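Local coordinates for designed protein (Trypanosoma brucei, PDB 6IEV), which is a designed protein of the thioredoxin fold with no established activity of its own, apparently made to examine stability at high temperature, at residues H23-L28 and Y73-S78; I43-P48 and T94-K99. All blocks are in the same frame, centred on the assembly; numbering follows the deposited sequence.

Contact 1 (H23-L28 and Y73-S78); sequences HVIMSL and YSVDTS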
loop_
_atom_site.group_PDB
_atom_site.type_symbol
_atom_site.label_atom_id
_atom_site.label_comp_id
_atom_site.label_asym_id
_atom_site.label_seq_id
_atom_site.Cartn_x
_atom_site.Cartn_y
_atom_site.Cartn_z
ATOM N N HIS A 23 0.084 16.680 7.718
ATOM C CA HIS A 23 -0.024 18.130 7.744
ATOM C C HIS A 23 0.163 18.624 9.190
ATOM O O HIS A 23 -0.493 18.128 10.112
ATOM C CB HIS A 23 -1.367 18.575 7.169
ATOM C CG HIS A 23 -1.635 20.037 7.360
ATOM N ND1 HIS A 23 -0.800 21.014 6.867
ATOM C CD2 HIS A 23 -2.624 20.685 8.016
ATOM C CE1 HIS A 23 -1.257 22.205 7.216
ATOM N NE2 HIS A 23 -2.368 22.033 7.908
ATOM N N VAL A 24 1.083 19.558 9.405
ATOM C CA VAL A 24 1.323 20.054 10.761
ATOM C C VAL A 24 0.235 21.061 11.161
ATOM O O VAL A 24 0.033 22.080 10.491
ATOM C CB VAL A 24 2.724 20.658 10.882
ATOM C CG1 VAL A 24 2.843 21.458 12.185
ATOM C CG2 VAL A 24 3.762 19.542 10.863
ATOM N N ILE A 25 -0.442 20.783 12.275
ATOM C CA ILE A 25 -1.594 21.562 12.735
ATOM C C ILE A 25 -1.135 22.687 13.653
ATOM O O ILE A 25 -0.307 22.480 14.550
ATOM C CB ILE A 25 -2.609 20.659 13.453
ATOM C CG1 ILE A 25 -3.389 19.845 12.424
ATOM C CG2 ILE A 25 -3.532 21.485 14.354
ATOM C CD1 ILE A 25 -4.234 20.693 11.480
ATOM N N MET A 26 -1.667 23.886 13.436
ATOM C CA MET A 26 -1.285 25.022 14.268
ATOM C C MET A 26 -2.227 25.330 15.428
ATOM O O MET A 26 -1.789 25.965 16.385
ATOM C CB MET A 26 -1.139 26.266 13.406
ATOM C CG MET A 26 0.243 26.413 12.852
ATOM S SD MET A 26 0.233 27.815 11.768
ATOM C CE MET A 26 -1.317 27.541 10.909
ATOM N N SER A 27 -3.497 24.926 15.386
ATOM C CA SER A 27 -4.460 25.380 16.389
ATOM C C SER A 27 -5.609 24.393 16.478
ATOM O O SER A 27 -5.879 23.626 15.541
ATOM C CB SER A 27 -5.042 26.758 16.043
ATOM O OG SER A 27 -5.823 26.675 14.839
ATOM N N LEU A 28 -6.326 24.474 17.601
ATOM C CA LEU A 28 -7.522 23.659 17.778
ATOM C C LEU A 28 -8.570 23.983 16.720
ATOM O O LEU A 28 -9.160 23.073 16.122
ATOM C CB LEU A 28 -8.071 23.854 19.193
ATOM C CG LEU A 28 -9.259 22.975 19.570
ATOM C CD1 LEU A 28 -8.931 21.507 19.360
ATOM C CD2 LEU A 28 -9.658 23.228 20.992
ATOM N N TYR A 73 -2.482 13.969 10.259
ATOM C CA TYR A 73 -2.181 15.244 10.898
ATOM C C TYR A 73 -1.232 15.019 12.065
ATOM O O TYR A 73 -1.205 13.941 12.670
ATOM C CB TYR A 73 -3.459 15.954 11.384
ATOM C CG TYR A 73 -4.469 16.210 10.269
ATOM C CD1 TYR A 73 -4.355 17.332 9.441
ATOM C CD2 TYR A 73 -5.524 15.325 10.038
ATOM C CE1 TYR A 73 -5.265 17.577 8.429
ATOM C CE2 TYR A 73 -6.441 15.555 9.014
ATOM C CZ TYR A 73 -6.307 16.683 8.220
ATOM O OH TYR A 73 -7.217 16.929 7.222
ATOM N N SER A 74 -0.464 16.061 12.365
ATOM C CA SER A 74 0.513 16.076 13.442
ATOM C C SER A 74 0.233 17.261 14.367
ATOM O O SER A 74 0.119 18.402 13.907
ATOM C CB SER A 74 1.927 16.211 12.859
ATOM O OG SER A 74 2.895 15.928 13.847
ATOM N N VAL A 75 0.186 17.015 15.673
ATOM C CA VAL A 75 -0.075 18.082 16.627
ATOM C C VAL A 75 1.023 18.071 17.679
ATOM O O VAL A 75 1.149 17.106 18.440
ATOM C CB VAL A 75 -1.457 17.940 17.277
ATOM C CG1 VAL A 75 -1.602 18.984 18.412
ATOM C CG2 VAL A 75 -2.541 18.089 16.210
ATOM N N ASP A 76 1.813 19.134 17.731
ATOM C CA ASP A 76 2.831 19.236 18.771
ATOM C C ASP A 76 2.166 19.726 20.058
ATOM O O ASP A 76 1.823 20.905 20.167
ATOM C CB ASP A 76 3.949 20.169 18.309
ATOM C CG ASP A 76 4.936 20.537 19.437
ATOM O OD1 ASP A 76 4.851 20.003 20.572
ATOM O OD2 ASP A 76 5.790 21.411 19.186
ATOM N N THR A 77 2.019 18.837 21.050
ATOM C CA THR A 77 1.304 19.216 22.265
ATOM C C THR A 77 2.028 20.287 23.068
ATOM O O THR A 77 1.378 20.966 23.870
ATOM C CB THR A 77 1.048 18.021 23.195
ATOM O OG1 THR A 77 2.290 17.517 23.692
ATOM C CG2 THR A 77 0.295 16.938 22.475
ATOM N N SER A 78 3.344 20.448 22.896
ATOM C CA SER A 78 4.049 21.430 23.721
ATOM C C SER A 78 3.715 22.855 23.309
ATOM O O SER A 78 3.932 23.774 24.100
ATOM C CB SER A 78 5.565 21.220 23.666
ATOM O OG SER A 78 6.106 21.819 22.505
HETATM O O HOH W 1 1.719 21.008 15.606
#

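Contact 2 (I43-P48 and T94-K99); sequences IVFTLP and TFVIEK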
loop_
_atom_site.group_PDB
_atom_site.type_symbol
_atom_site.label_atom_id
_atom_site.label_comp_id
_atom_site.label_asym_id
_atom_site.label_seq_id
_atom_site.Cartn_x
_atom_site.Cartn_y
_atom_site.Cartn_z
ATOM N N ILE A 43 -4.585 11.536 13.484
ATOM C CA ILE A 43 -3.854 12.621 14.135
ATOM C C ILE A 43 -2.859 12.015 15.106
ATOM O O ILE A 43 -3.234 11.209 15.962
ATOM C CB ILE A 43 -4.792 13.588 14.880
ATOM C CG1 ILE A 43 -5.994 13.937 14.011
ATOM C CG2 ILE A 43 -4.035 14.839 15.328
ATOM C CD1 ILE A 43 -7.267 14.070 14.830
ATOM N N VAL A 44 -1.604 12.395 14.974
ATOM C CA VAL A 44 -0.585 12.010 15.933
ATOM C C VAL A 44 -0.324 13.210 16.842
ATOM O O VAL A 44 -0.096 14.331 16.365
ATOM C CB VAL A 44 0.700 11.525 15.238
ATOM C CG1 VAL A 44 1.401 12.642 14.497
ATOM C CG2 VAL A 44 1.637 10.915 16.252
ATOM N N PHE A 45 -0.424 12.984 18.147
ATOM C CA PHE A 45 -0.092 13.982 19.164
ATOM C C PHE A 45 1.285 13.646 19.713
ATOM O O PHE A 45 1.444 12.612 20.364
ATOM C CB PHE A 45 -1.118 13.965 20.303
ATOM C CG PHE A 45 -2.487 14.431 19.899
ATOM C CD1 PHE A 45 -3.369 13.569 19.250
ATOM C CD2 PHE A 45 -2.895 15.734 20.166
ATOM C CE1 PHE A 45 -4.637 14.003 18.870
ATOM C CE2 PHE A 45 -4.148 16.174 19.797
ATOM C CZ PHE A 45 -5.024 15.317 19.143
ATOM N N THR A 46 2.255 14.542 19.518
ATOM C CA THR A 46 3.647 14.266 19.855
ATOM C C THR A 46 4.253 15.418 20.639
ATOM O O THR A 46 3.627 16.457 20.857
ATOM C CB THR A 46 4.523 14.033 18.619
ATOM O OG1 THR A 46 4.544 15.224 17.820
ATOM C CG2 THR A 46 4.010 12.884 17.814
ATOM N N LEU A 47 5.490 15.188 21.074
ATOM C CA LEU A 47 6.431 16.144 21.637
ATOM C C LEU A 47 7.533 16.443 20.631
ATOM O O LEU A 47 7.739 15.672 19.687
ATOM C CB LEU A 47 7.007 15.610 22.951
ATOM C CG LEU A 47 5.977 15.942 24.032
ATOM C CD1 LEU A 47 6.447 15.527 25.420
ATOM C CD2 LEU A 47 5.605 17.430 23.986
ATOM N N PRO A 48 8.257 17.580 20.774
ATOM C CA PRO A 48 9.059 18.078 19.645
ATOM C C PRO A 48 10.048 17.065 19.092
ATOM O O PRO A 48 9.894 16.652 17.933
ATOM C CB PRO A 48 9.791 19.289 20.241
ATOM C CG PRO A 48 9.712 19.095 21.732
ATOM C CD PRO A 48 8.380 18.467 21.945
ATOM N N THR A 94 0.416 9.731 20.915
ATOM C CA THR A 94 -0.879 9.079 20.797
ATOM C C THR A 94 -1.444 9.362 19.416
ATOM O O THR A 94 -1.305 10.472 18.895
ATOM C CB THR A 94 -1.870 9.555 21.876
ATOM O OG1 THR A 94 -1.372 9.195 23.162
ATOM C CG2 THR A 94 -3.238 8.908 21.688
ATOM N N PHE A 95 -2.077 8.350 18.836
ATOM C CA PHE A 95 -2.791 8.468 17.582
ATOM C C PHE A 95 -4.287 8.469 17.842
ATOM O O PHE A 95 -4.787 7.646 18.607
ATOM C CB PHE A 95 -2.431 7.306 16.664
ATOM C CG PHE A 95 -0.988 7.283 16.265
ATOM C CD1 PHE A 95 -0.563 7.985 15.152
ATOM C CD2 PHE A 95 -0.056 6.569 17.009
ATOM C CE1 PHE A 95 0.764 7.974 14.773
ATOM C CE2 PHE A 95 1.277 6.545 16.636
ATOM C CZ PHE A 95 1.688 7.255 15.519
ATOM N N VAL A 96 -5.003 9.368 17.176
ATOM C CA VAL A 96 -6.460 9.417 17.221
ATOM C C VAL A 96 -6.988 9.269 15.799
ATOM O O VAL A 96 -6.454 9.882 14.866
ATOM C CB VAL A 96 -6.963 10.730 17.844
ATOM C CG1 VAL A 96 -8.481 10.818 17.734
ATOM C CG2 VAL A 96 -6.502 10.846 19.317
ATOM N N ILE A 97 -8.008 8.439 15.627
ATOM C CA ILE A 97 -8.658 8.271 14.335
ATOM C C ILE A 97 -10.054 8.863 14.423
ATOM O O ILE A 97 -10.840 8.473 15.292
ATOM C CB ILE A 97 -8.702 6.798 13.907
ATOM C CG1 ILE A 97 -7.288 6.226 13.929
ATOM C CG2 ILE A 97 -9.306 6.672 12.512
ATOM C CD1 ILE A 97 -7.232 4.745 13.630
ATOM N N GLU A 98 -10.372 9.776 13.507
ATOM C CA GLU A 98 -11.637 10.489 13.539
ATOM C C GLU A 98 -12.316 10.433 12.181
ATOM O O GLU A 98 -11.663 10.317 11.140
ATOM C CB GLU A 98 -11.441 11.948 13.943
ATOM C CG GLU A 98 -11.041 12.126 15.405
ATOM C CD GLU A 98 -11.837 13.210 16.103
ATOM O OE1 GLU A 98 -12.295 12.974 17.241
ATOM O OE2 GLU A 98 -12.005 14.296 15.510
ATOM N N LYS A 99 -13.638 10.557 12.202
ATOM C CA LYS A 99 -14.424 10.709 10.987
ATOM C C LYS A 99 -15.651 11.532 11.335
ATOM O O LYS A 99 -16.317 11.247 12.333
ATOM C CB LYS A 99 -14.821 9.349 10.407
ATOM C CG LYS A 99 -15.742 9.414 9.207
ATOM C CD LYS A 99 -15.771 8.073 8.473
ATOM C CE LYS A 99 -17.153 7.792 7.881
ATOM N NZ LYS A 99 -17.514 8.739 6.788
#

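Contact 1 (H23-L28 and Y73-S78)
H23, V24 and I25 run parallel to Y73, S74 and V75, joining the short strand 23-24 to strand 70-76 at one edge of the thioredoxin-fold sheet. Two backbone hydrogen bonds embrace S74. Its N donates to H23 O at 3.1 Å, and its O accepts from I25 N at 2.9 Å. The second bond is the straighter, 171° at the hydrogen against 158°. H23 O is also approached by Y73 CA at 3.4 Å, a CA-H...O contact.

Side chains meet mainly on the face carrying H23 and Y73. I25 CD1 lies 3.9 Å from Y73 CD1, while CG1 of the same isoleucine reaches both CB and CD1 of the tyrosine; the two side chains cross obliquely. H23 comes from the other side of the tyrosine ring plane: its CB lies off that plane on the side away from I25, and its CD2 near the plane, 4.0 Å from Y73 CD1, which in turn is near the plane of the imidazole at its edge. The imidazole is placed there with CG anti to the backbone N (chi1 171°), and its NE2 is hydrogen-bonded to E30. One residue further on, I25 CB rests on V75 CG2 at 3.8 Å.

Beyond this shell, L31 of helix 28-35 packs on both I25 and V75, and A34 packs on Y73. S27 occupies the N-cap of that helix, its OG bonded to E30 N.

Next to I25 a water bridges the two segments, donating to I25 O at 2.7 Å and accepting from D76 N at 2.8 Å.

Contact 2 (I43-P48 and T94-K99)
I43, V44 and F45 pair antiparallel with V96, F95 and T94, bringing together strands 40-46 and 94-99 in the interior of the mixed sheet of the thioredoxin fold. The short strand axes approach to 4.7 Å, with 155° between their directions. I43 and V96 form a hydrogen-bonded pair, I43 N to V96 O at 2.9 Å and V96 N to I43 O at 2.8 Å. F45 and T94 form the next such pair, in which F45 N donates to T94 O almost straight, 177° at the hydrogen. Between them V44 and F95 make a non-hydrogen-bonded pair.

F95 can be followed outward from the backbone. Its CB stands near I43 O. CG lies anti to the carbonyl carbon (chi1 -64°), and the ring runs alongside V44, both side chains pointing the same way. CD1 is equally close to V44 CB and CG2; CE1 makes the tightest approach, 3.4 Å to V44 CG2, and CZ lies 3.7 Å from that methyl. V44 CG2 sits over one face of the ring, nearest CE1. Helix 53-66 packs on both residues through I56 and L60, and helix 112-123 adds I112 and L115 to F95.

On the face bearing I43, F45, T94 and V96, I43 CD1 approaches the aliphatic CG of E98, whose OE2 is hydrogen-bonded to Y87. F45 crosses V96 obliquely, its CE1 3.7 Å from V96 CG2, while T94 O lies in the plane of the phenyl ring at its edge, 3.7 Å from F45 CD1.

How the contacts relate
Contact 2 is the core contact: all seven touching residues are buried and its centre is about 4 Å from that of the chain. Contact 1 lies about 10 Å out, at the sheet edge, and only half of its six touching residues are buried. The two centres are about 9 Å apart, and strands 70-76 and 40-46, one from each, are neighbours: V75 N lies 2.8 Å from V44 O, a probable hydrogen bond. Parallel pairing in contact 1 gives way to antiparallel pairing in contact 2. Chemistry follows place, with a histidine and a bridging water at the edge, and apolar side chains on both faces inside, F95 and V44 against helix 53-66, F95 also against 112-123.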